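Local coordinates for CADD-like protein of unknown function (Nostoc punctiforme, PDB 3B5O), which is of unknown function but resembles the chlamydial protein CADD, probably has the haem-oxygenase-like helical fold and may be an oxidoreductase, at residues L33-M45 and T154-G166. Residues are numbered along the deposited sequence; the frame is centred on the assembly and turned at random.
Sequences LSQASFAQIAYVM and TLIVKLVEWLHEG
The chi1 torsions of W162 and F38 (-175° and 179°) place CG of each anti to the backbone N, and so carry the rings to their partners. The indole of W162 is thereby laid against L33 and I41, and the phenyl of F38 against L163. L33 CD2 sits over the centre of one indole face, 3.8 Å from the centroid of the five-membered ring of W162, a CH-pi contact. The two side chains run past each other in opposite directions. The far rim of the indole meets the turn before helix 38-68: A36 O lies in the ring plane, 3.5 Å from W162 CH2. The I41 side chain crosses that of W162 at about a right angle, with I41 CG1 3.4 Å from W162 CZ3. A water links the nitrogen edge to this turn. It accepts from W162 NE1 at 2.9 Å and donates to L33 O at 2.8 Å, so it bridges the indole N-H and the backbone carbonyl of L33. F38 crosses L163, whose CD2 lies over one phenyl face, offset toward the rim. L163 is a knob among F38, I41, A42 and M45. In return M45, a selenomethionine bent at chi2 and chi3, is a knob among I156, L159, V160 and L163; its CE lies 3.8 Å from I156 CG2. The segments 38-45 and 154-163 run roughly antiparallel, with axes 10.4 Å apart at closest approach. L103 of helix 95-107 also touches M45 and V160. A capping box of S37 and Q40 starts helix 38-68, with S37 N bonded to Q40 OE1 at 2.9 Å. At the other helix's end, H164 ND1 and H164 N grip V160 O from opposite faces of its plane. Apolar contacts dominate between the helices and the loop before helix 38-68, and one water supplies a polar link at the indole N-H.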
ATOM      1  N   LEU A  33     -14.907 -12.473   6.360  1.00 15.20           N
ATOM      2  CA  LEU A  33     -14.383 -13.007   7.615  1.00 16.24           C
ATOM      3  C   LEU A  33     -15.360 -13.952   8.321  1.00 16.08           C
ATOM      4  O   LEU A  33     -14.925 -14.877   8.996  1.00 17.48           O
ATOM      5  CB  LEU A  33     -13.957 -11.916   8.575  1.00 16.43           C
ATOM      6  CG  LEU A  33     -12.698 -11.137   8.156  1.00 16.42           C
ATOM      7  CD1 LEU A  33     -12.462  -9.979   9.096  1.00 17.91           C
ATOM      8  CD2 LEU A  33     -11.474 -12.041   8.106  1.00 16.91           C
ATOM      9  N   SER A  34     -16.664 -13.728   8.185  0.50 15.70           N
ATOM     10  CA  SER A  34     -17.617 -14.633   8.839  0.50 14.06           C
ATOM     11  C   SER A  34     -17.437 -16.078   8.386  0.50 13.60           C
ATOM     12  O   SER A  34     -17.548 -17.013   9.188  0.50 14.23           O
ATOM     13  CB  SER A  34     -19.052 -14.184   8.576  0.50 15.61           C
ATOM     14  OG  SER A  34     -19.324 -12.982   9.263  0.50 15.76           O
ATOM     15  N   GLN A  35     -17.158 -16.261   7.102  0.50 13.03           N
ATOM     16  CA  GLN A  35     -17.079 -17.573   6.516  0.50 14.39           C
ATOM     17  C   GLN A  35     -15.651 -18.103   6.323  0.50 14.75           C
ATOM     18  O   GLN A  35     -15.488 -19.278   6.005  0.50 15.36           O
ATOM     19  CB  GLN A  35     -17.820 -17.593   5.175  0.50 15.88           C
ATOM     20  CG  GLN A  35     -17.308 -16.586   4.111  0.50 17.07           C
ATOM     21  CD  GLN A  35     -18.228 -15.379   3.896  0.50 20.78           C
ATOM     22  OE1 GLN A  35     -18.713 -15.178   2.784  0.50 26.95           O
ATOM     23  NE2 GLN A  35     -18.457 -14.563   4.936  0.50 18.12           N
ATOM     24  N   ALA A  36     -14.635 -17.252   6.484  1.00 15.43           N
ATOM     25  CA  ALA A  36     -13.261 -17.623   6.114  1.00 15.86           C
ATOM     26  C   ALA A  36     -12.552 -18.484   7.148  1.00 16.15           C
ATOM     27  O   ALA A  36     -12.676 -18.265   8.345  1.00 17.24           O
ATOM     28  CB  ALA A  36     -12.431 -16.350   5.856  1.00 17.22           C
ATOM     29  N   SER A  37     -11.744 -19.422   6.667  1.00 16.40           N
ATOM     30  CA  SER A  37     -10.862 -20.178   7.533  1.00 18.33           C
ATOM     31  C   SER A  37      -9.574 -19.400   7.838  1.00 16.53           C
ATOM     32  O   SER A  37      -9.198 -18.433   7.130  1.00 16.72           O
ATOM     33  CB  SER A  37     -10.530 -21.510   6.883  1.00 18.51           C
ATOM     34  OG  SER A  37      -9.628 -21.305   5.813  1.00 19.88           O
ATOM     35  N   PHE A  38      -8.885 -19.826   8.887  1.00 15.98           N
ATOM     36  CA  PHE A  38      -7.577 -19.292   9.239  1.00 17.09           C
ATOM     37  C   PHE A  38      -6.656 -19.352   8.029  1.00 16.47           C
ATOM     38  O   PHE A  38      -6.004 -18.344   7.689  1.00 17.79           O
ATOM     39  CB  PHE A  38      -6.957 -20.112  10.389  1.00 18.73           C
ATOM     40  CG  PHE A  38      -5.590 -19.648  10.790  1.00 19.22           C
ATOM     41  CD1 PHE A  38      -4.466 -20.122  10.109  1.00 22.98           C
ATOM     42  CD2 PHE A  38      -5.415 -18.726  11.808  1.00 20.28           C
ATOM     43  CE1 PHE A  38      -3.195 -19.672  10.442  1.00 23.43           C
ATOM     44  CE2 PHE A  38      -4.139 -18.290  12.162  1.00 22.32           C
ATOM     45  CZ  PHE A  38      -3.032 -18.774  11.460  1.00 21.72           C
ATOM     46  N   ALA A  39      -6.643 -20.500   7.353  1.00 17.00           N
ATOM     47  CA  ALA A  39      -5.740 -20.702   6.193  1.00 16.90           C
ATOM     48  C   ALA A  39      -6.014 -19.674   5.104  1.00 17.37           C
ATOM     49  O   ALA A  39      -5.091 -19.204   4.430  1.00 18.12           O
ATOM     50  CB  ALA A  39      -5.881 -22.116   5.621  1.00 18.23           C
ATOM     51  N   GLN A  40      -7.283 -19.363   4.887  1.00 16.45           N
ATOM     52  CA  GLN A  40      -7.649 -18.429   3.825  1.00 15.87           C
ATOM     53  C   GLN A  40      -7.206 -17.005   4.115  1.00 15.63           C
ATOM     54  O   GLN A  40      -6.727 -16.306   3.219  1.00 15.57           O
ATOM     55  CB  GLN A  40      -9.158 -18.512   3.542  1.00 16.97           C
ATOM     56  CG  GLN A  40      -9.537 -19.806   2.867  1.00 18.52           C
ATOM     57  CD  GLN A  40     -11.027 -20.079   2.841  1.00 18.74           C
ATOM     58  OE1 GLN A  40     -11.751 -19.683   3.758  1.00 20.64           O
ATOM     59  NE2 GLN A  40     -11.493 -20.750   1.793  1.00 19.70           N
ATOM     60  N   ILE A  41      -7.345 -16.554   5.357  1.00 14.43           N
ATOM     61  CA  ILE A  41      -6.905 -15.209   5.737  1.00 15.48           C
ATOM     62  C   ILE A  41      -5.366 -15.159   5.840  1.00 15.05           C
ATOM     63  O   ILE A  41      -4.747 -14.154   5.508  1.00 16.19           O
ATOM     64  CB  ILE A  41      -7.625 -14.690   7.002  1.00 15.82           C
ATOM     65  CG1 ILE A  41      -9.140 -14.698   6.763  1.00 15.75           C
ATOM     66  CG2 ILE A  41      -7.154 -13.291   7.398  1.00 16.72           C
ATOM     67  CD1 ILE A  41      -9.616 -13.976   5.487  1.00 16.67           C
ATOM     68  N   ALA A  42      -4.742 -16.261   6.246  1.00 15.52           N
ATOM     69  CA  ALA A  42      -3.281 -16.335   6.207  1.00 16.81           C
ATOM     70  C   ALA A  42      -2.772 -16.170   4.774  1.00 15.57           C
ATOM     71  O   ALA A  42      -1.758 -15.494   4.554  1.00 16.97           O
ATOM     72  CB  ALA A  42      -2.797 -17.665   6.816  1.00 17.68           C
ATOM     73  N   TYR A  43      -3.462 -16.775   3.810  1.00 15.28           N
ATOM     74  CA  TYR A  43      -3.134 -16.618   2.389  1.00 15.42           C
ATOM     75  C   TYR A  43      -3.209 -15.163   1.981  1.00 14.96           C
ATOM     76  O   TYR A  43      -2.318 -14.660   1.278  1.00 15.21           O
ATOM     77  CB  TYR A  43      -4.069 -17.456   1.517  1.00 16.70           C
ATOM     78  CG  TYR A  43      -4.000 -17.159   0.053  1.00 15.94           C
ATOM     79  CD1 TYR A  43      -3.044 -17.759  -0.754  1.00 19.59           C
ATOM     80  CD2 TYR A  43      -4.843 -16.224  -0.528  1.00 17.46           C
ATOM     81  CE1 TYR A  43      -2.958 -17.462  -2.113  1.00 20.62           C
ATOM     82  CE2 TYR A  43      -4.771 -15.937  -1.874  1.00 19.15           C
ATOM     83  CZ  TYR A  43      -3.829 -16.551  -2.669  1.00 18.50           C
ATOM     84  OH  TYR A  43      -3.714 -16.276  -4.019  1.00 21.42           O
ATOM     85  N   VAL A  44      -4.268 -14.472   2.389  1.00 14.77           N
ATOM     86  CA  VAL A  44      -4.371 -13.057   2.085  1.00 13.82           C
ATOM     87  C   VAL A  44      -3.146 -12.290   2.635  1.00 14.08           C
ATOM     88  O   VAL A  44      -2.585 -11.440   1.948  1.00 14.05           O
ATOM     89  CB  VAL A  44      -5.689 -12.446   2.652  1.00 13.94           C
ATOM     90  CG1 VAL A  44      -5.664 -10.906   2.584  1.00 15.11           C
ATOM     91  CG2 VAL A  44      -6.907 -13.047   1.936  1.00 15.09           C
HETATM   92  N   MSE A  45      -2.744 -12.574   3.870  1.00 14.27           N
HETATM   93  CA  MSE A  45      -1.626 -11.882   4.481  1.00 14.15           C
HETATM   94  C   MSE A  45      -0.294 -12.204   3.813  1.00 15.23           C
HETATM   95  O   MSE A  45       0.553 -11.324   3.678  1.00 15.70           O
HETATM   96  CB  MSE A  45      -1.550 -12.180   5.984  1.00 16.56           C
HETATM   97  CG  MSE A  45      -2.623 -11.440   6.821  1.00 18.77           C
HETATM   98 SE   MSE A  45      -2.697  -9.521   6.464  0.75 20.43          SE
HETATM   99  CE  MSE A  45      -0.858  -9.240   6.820  1.00 17.93           C
ATOM    100  N   THR A 154      -4.742   0.033   8.908  1.00 17.05           N
ATOM    101  CA  THR A 154      -5.881  -0.205   9.813  1.00 17.89           C
ATOM    102  C   THR A 154      -6.541  -1.555   9.484  1.00 17.87           C
ATOM    103  O   THR A 154      -6.877  -2.328  10.370  1.00 18.51           O
ATOM    104  CB  THR A 154      -6.866   0.965   9.727  1.00 20.12           C
ATOM    105  OG1 THR A 154      -6.174   2.179  10.065  1.00 21.06           O
ATOM    106  CG2 THR A 154      -8.026   0.752  10.679  1.00 23.02           C
ATOM    107  N   LEU A 155      -6.689  -1.852   8.196  0.50 15.80           N
ATOM    108  CA  LEU A 155      -7.189  -3.157   7.750  0.50 16.35           C
ATOM    109  C   LEU A 155      -6.245  -4.297   8.111  0.50 16.24           C
ATOM    110  O   LEU A 155      -6.688  -5.370   8.523  0.50 15.81           O
ATOM    111  CB  LEU A 155      -7.433  -3.156   6.230  0.50 16.80           C
ATOM    112  CG  LEU A 155      -8.757  -2.495   5.848  0.50 16.59           C
ATOM    113  CD1 LEU A 155      -8.703  -1.931   4.426  0.50 19.55           C
ATOM    114  CD2 LEU A 155      -9.898  -3.470   5.978  0.50 16.78           C
ATOM    115  N   ILE A 156      -4.950  -4.088   7.923  1.00 16.76           N
ATOM    116  CA  ILE A 156      -3.989  -5.110   8.249  1.00 17.53           C
ATOM    117  C   ILE A 156      -4.007  -5.414   9.749  1.00 18.66           C
ATOM    118  O   ILE A 156      -3.984  -6.587  10.126  1.00 18.67           O
ATOM    119  CB  ILE A 156      -2.562  -4.740   7.787  1.00 18.31           C
ATOM    120  CG1 ILE A 156      -2.502  -4.607   6.262  1.00 18.57           C
ATOM    121  CG2 ILE A 156      -1.568  -5.770   8.272  1.00 21.19           C
ATOM    122  CD1 ILE A 156      -3.143  -5.686   5.493  1.00 19.32           C
ATOM    123  N   VAL A 157      -4.084  -4.380  10.587  1.00 18.14           N
ATOM    124  CA  VAL A 157      -4.197  -4.609  12.045  1.00 19.86           C
ATOM    125  C   VAL A 157      -5.425  -5.499  12.330  1.00 18.87           C
ATOM    126  O   VAL A 157      -5.350  -6.461  13.124  1.00 19.87           O
ATOM    127  CB  VAL A 157      -4.275  -3.271  12.838  1.00 20.49           C
ATOM    128  CG1 VAL A 157      -4.625  -3.534  14.316  1.00 25.07           C
ATOM    129  CG2 VAL A 157      -2.967  -2.538  12.760  1.00 24.19           C
ATOM    130  N   LYS A 158      -6.560  -5.177  11.711  0.50 17.53           N
ATOM    131  CA  LYS A 158      -7.775  -5.969  11.897  0.50 18.05           C
ATOM    132  C   LYS A 158      -7.564  -7.428  11.515  0.50 17.72           C
ATOM    133  O   LYS A 158      -7.883  -8.331  12.284  0.50 17.97           O
ATOM    134  CB  LYS A 158      -8.942  -5.379  11.107  0.50 18.36           C
ATOM    135  CG  LYS A 158     -10.233  -6.192  11.170  0.50 18.06           C
ATOM    136  CD  LYS A 158     -11.360  -5.498  10.423  0.50 18.28           C
ATOM    137  CE  LYS A 158     -12.654  -6.262  10.524  0.50 19.72           C
ATOM    138  NZ  LYS A 158     -13.227  -6.141  11.888  0.50 23.98           N
ATOM    139  N   LEU A 159      -7.011  -7.668  10.330  1.00 16.82           N
ATOM    140  CA  LEU A 159      -6.816  -9.045   9.870  1.00 17.08           C
ATOM    141  C   LEU A 159      -5.830  -9.789  10.756  1.00 18.09           C
ATOM    142  O   LEU A 159      -6.029 -10.970  11.057  1.00 18.60           O
ATOM    143  CB  LEU A 159      -6.325  -9.053   8.428  1.00 17.49           C
ATOM    144  CG  LEU A 159      -7.294  -8.442   7.415  1.00 17.02           C
ATOM    145  CD1 LEU A 159      -6.685  -8.514   6.007  1.00 18.04           C
ATOM    146  CD2 LEU A 159      -8.677  -9.146   7.455  1.00 17.86           C
ATOM    147  N   VAL A 160      -4.764  -9.105  11.166  1.00 19.00           N
ATOM    148  CA  VAL A 160      -3.733  -9.743  11.999  1.00 21.00           C
ATOM    149  C   VAL A 160      -4.295 -10.061  13.384  1.00 21.29           C
ATOM    150  O   VAL A 160      -4.040 -11.156  13.921  1.00 23.50           O
ATOM    151  CB  VAL A 160      -2.416  -8.916  12.034  1.00 21.82           C
ATOM    152  CG1 VAL A 160      -1.429  -9.479  13.076  1.00 25.81           C
ATOM    153  CG2 VAL A 160      -1.764  -8.919  10.644  1.00 22.90           C
ATOM    154  N   GLU A 161      -5.081  -9.147  13.947  1.00 21.64           N
ATOM    155  CA  GLU A 161      -5.767  -9.411  15.226  1.00 24.85           C
ATOM    156  C   GLU A 161      -6.754 -10.571  15.104  1.00 23.07           C
ATOM    157  O   GLU A 161      -6.868 -11.400  16.015  1.00 24.98           O
ATOM    158  CB  GLU A 161      -6.480  -8.160  15.743  1.00 25.45           C
ATOM    159  CG  GLU A 161      -5.536  -7.110  16.300  1.00 29.79           C
ATOM    160  CD  GLU A 161      -6.254  -5.865  16.792  1.00 34.31           C
ATOM    161  OE1 GLU A 161      -7.483  -5.752  16.587  1.00 46.54           O
ATOM    162  OE2 GLU A 161      -5.586  -4.986  17.388  1.00 45.14           O
ATOM    163  N   TRP A 162      -7.463 -10.650  13.979  1.00 21.52           N
ATOM    164  CA  TRP A 162      -8.389 -11.754  13.714  1.00 20.21           C
ATOM    165  C   TRP A 162      -7.674 -13.109  13.700  1.00 20.00           C
ATOM    166  O   TRP A 162      -8.195 -14.107  14.218  1.00 22.94           O
ATOM    167  CB  TRP A 162      -9.137 -11.504  12.395  1.00 19.94           C
ATOM    168  CG  TRP A 162     -10.207 -12.481  12.041  1.00 18.64           C
ATOM    169  CD1 TRP A 162     -11.550 -12.347  12.297  1.00 20.43           C
ATOM    170  CD2 TRP A 162     -10.062 -13.692  11.298  1.00 19.15           C
ATOM    171  NE1 TRP A 162     -12.230 -13.410  11.788  1.00 20.80           N
ATOM    172  CE2 TRP A 162     -11.351 -14.263  11.171  1.00 17.35           C
ATOM    173  CE3 TRP A 162      -8.970 -14.385  10.771  1.00 18.53           C
ATOM    174  CZ2 TRP A 162     -11.572 -15.464  10.503  1.00 20.37           C
ATOM    175  CZ3 TRP A 162      -9.189 -15.548  10.098  1.00 18.96           C
ATOM    176  CH2 TRP A 162     -10.473 -16.095   9.970  1.00 20.57           C
ATOM    177  N   LEU A 163      -6.485 -13.142  13.106  1.00 19.34           N
ATOM    178  CA  LEU A 163      -5.705 -14.367  12.981  1.00 19.80           C
ATOM    179  C   LEU A 163      -5.108 -14.848  14.317  1.00 22.10           C
ATOM    180  O   LEU A 163      -4.944 -16.046  14.513  1.00 24.85           O
ATOM    181  CB  LEU A 163      -4.558 -14.182  11.974  1.00 21.44           C
ATOM    182  CG  LEU A 163      -4.922 -14.184  10.492  1.00 18.46           C
ATOM    183  CD1 LEU A 163      -3.735 -13.636   9.659  1.00 20.18           C
ATOM    184  CD2 LEU A 163      -5.357 -15.558   9.984  1.00 20.04           C
ATOM    185  N   HIS A 164      -4.770 -13.911  15.194  1.00 23.22           N
ATOM    186  CA  HIS A 164      -4.062 -14.231  16.445  1.00 25.60           C
ATOM    187  C   HIS A 164      -5.045 -14.632  17.515  1.00 29.40           C
ATOM    188  O   HIS A 164      -6.041 -13.960  17.717  1.00 29.21           O
ATOM    189  CB  HIS A 164      -3.266 -13.027  16.929  1.00 25.90           C
ATOM    190  CG  HIS A 164      -1.918 -12.886  16.289  1.00 28.85           C
ATOM    191  ND1 HIS A 164      -1.752 -12.402  15.008  1.00 29.48           N
ATOM    192  CD2 HIS A 164      -0.673 -13.143  16.760  1.00 30.88           C
ATOM    193  CE1 HIS A 164      -0.461 -12.377  14.714  1.00 31.42           C
ATOM    194  NE2 HIS A 164       0.214 -12.827  15.759  1.00 31.28           N
ATOM    195  N   GLU A 165      -4.751 -15.722  18.217  1.00 32.49           N
ATOM    196  CA  GLU A 165      -5.591 -16.152  19.338  1.00 35.40           C
ATOM    197  C   GLU A 165      -5.322 -15.268  20.557  1.00 37.25           C
ATOM    198  O   GLU A 165      -6.251 -14.886  21.273  1.00 39.58           O
ATOM    199  CB  GLU A 165      -5.348 -17.633  19.656  1.00 36.47           C
ATOM    200  N   GLY A 166      -4.059 -14.914  20.767  1.00 38.09           N
ATOM    201  CA  GLY A 166      -3.670 -14.018  21.851  1.00 39.41           C
ATOM    202  C   GLY A 166      -3.052 -12.721  21.366  1.00 40.21           C
ATOM    203  O   GLY A 166      -3.365 -12.240  20.269  1.00 41.33           O
TER
HETATM  204  O   HOH W   1     -14.962 -14.456  11.797  1.00 26.72           O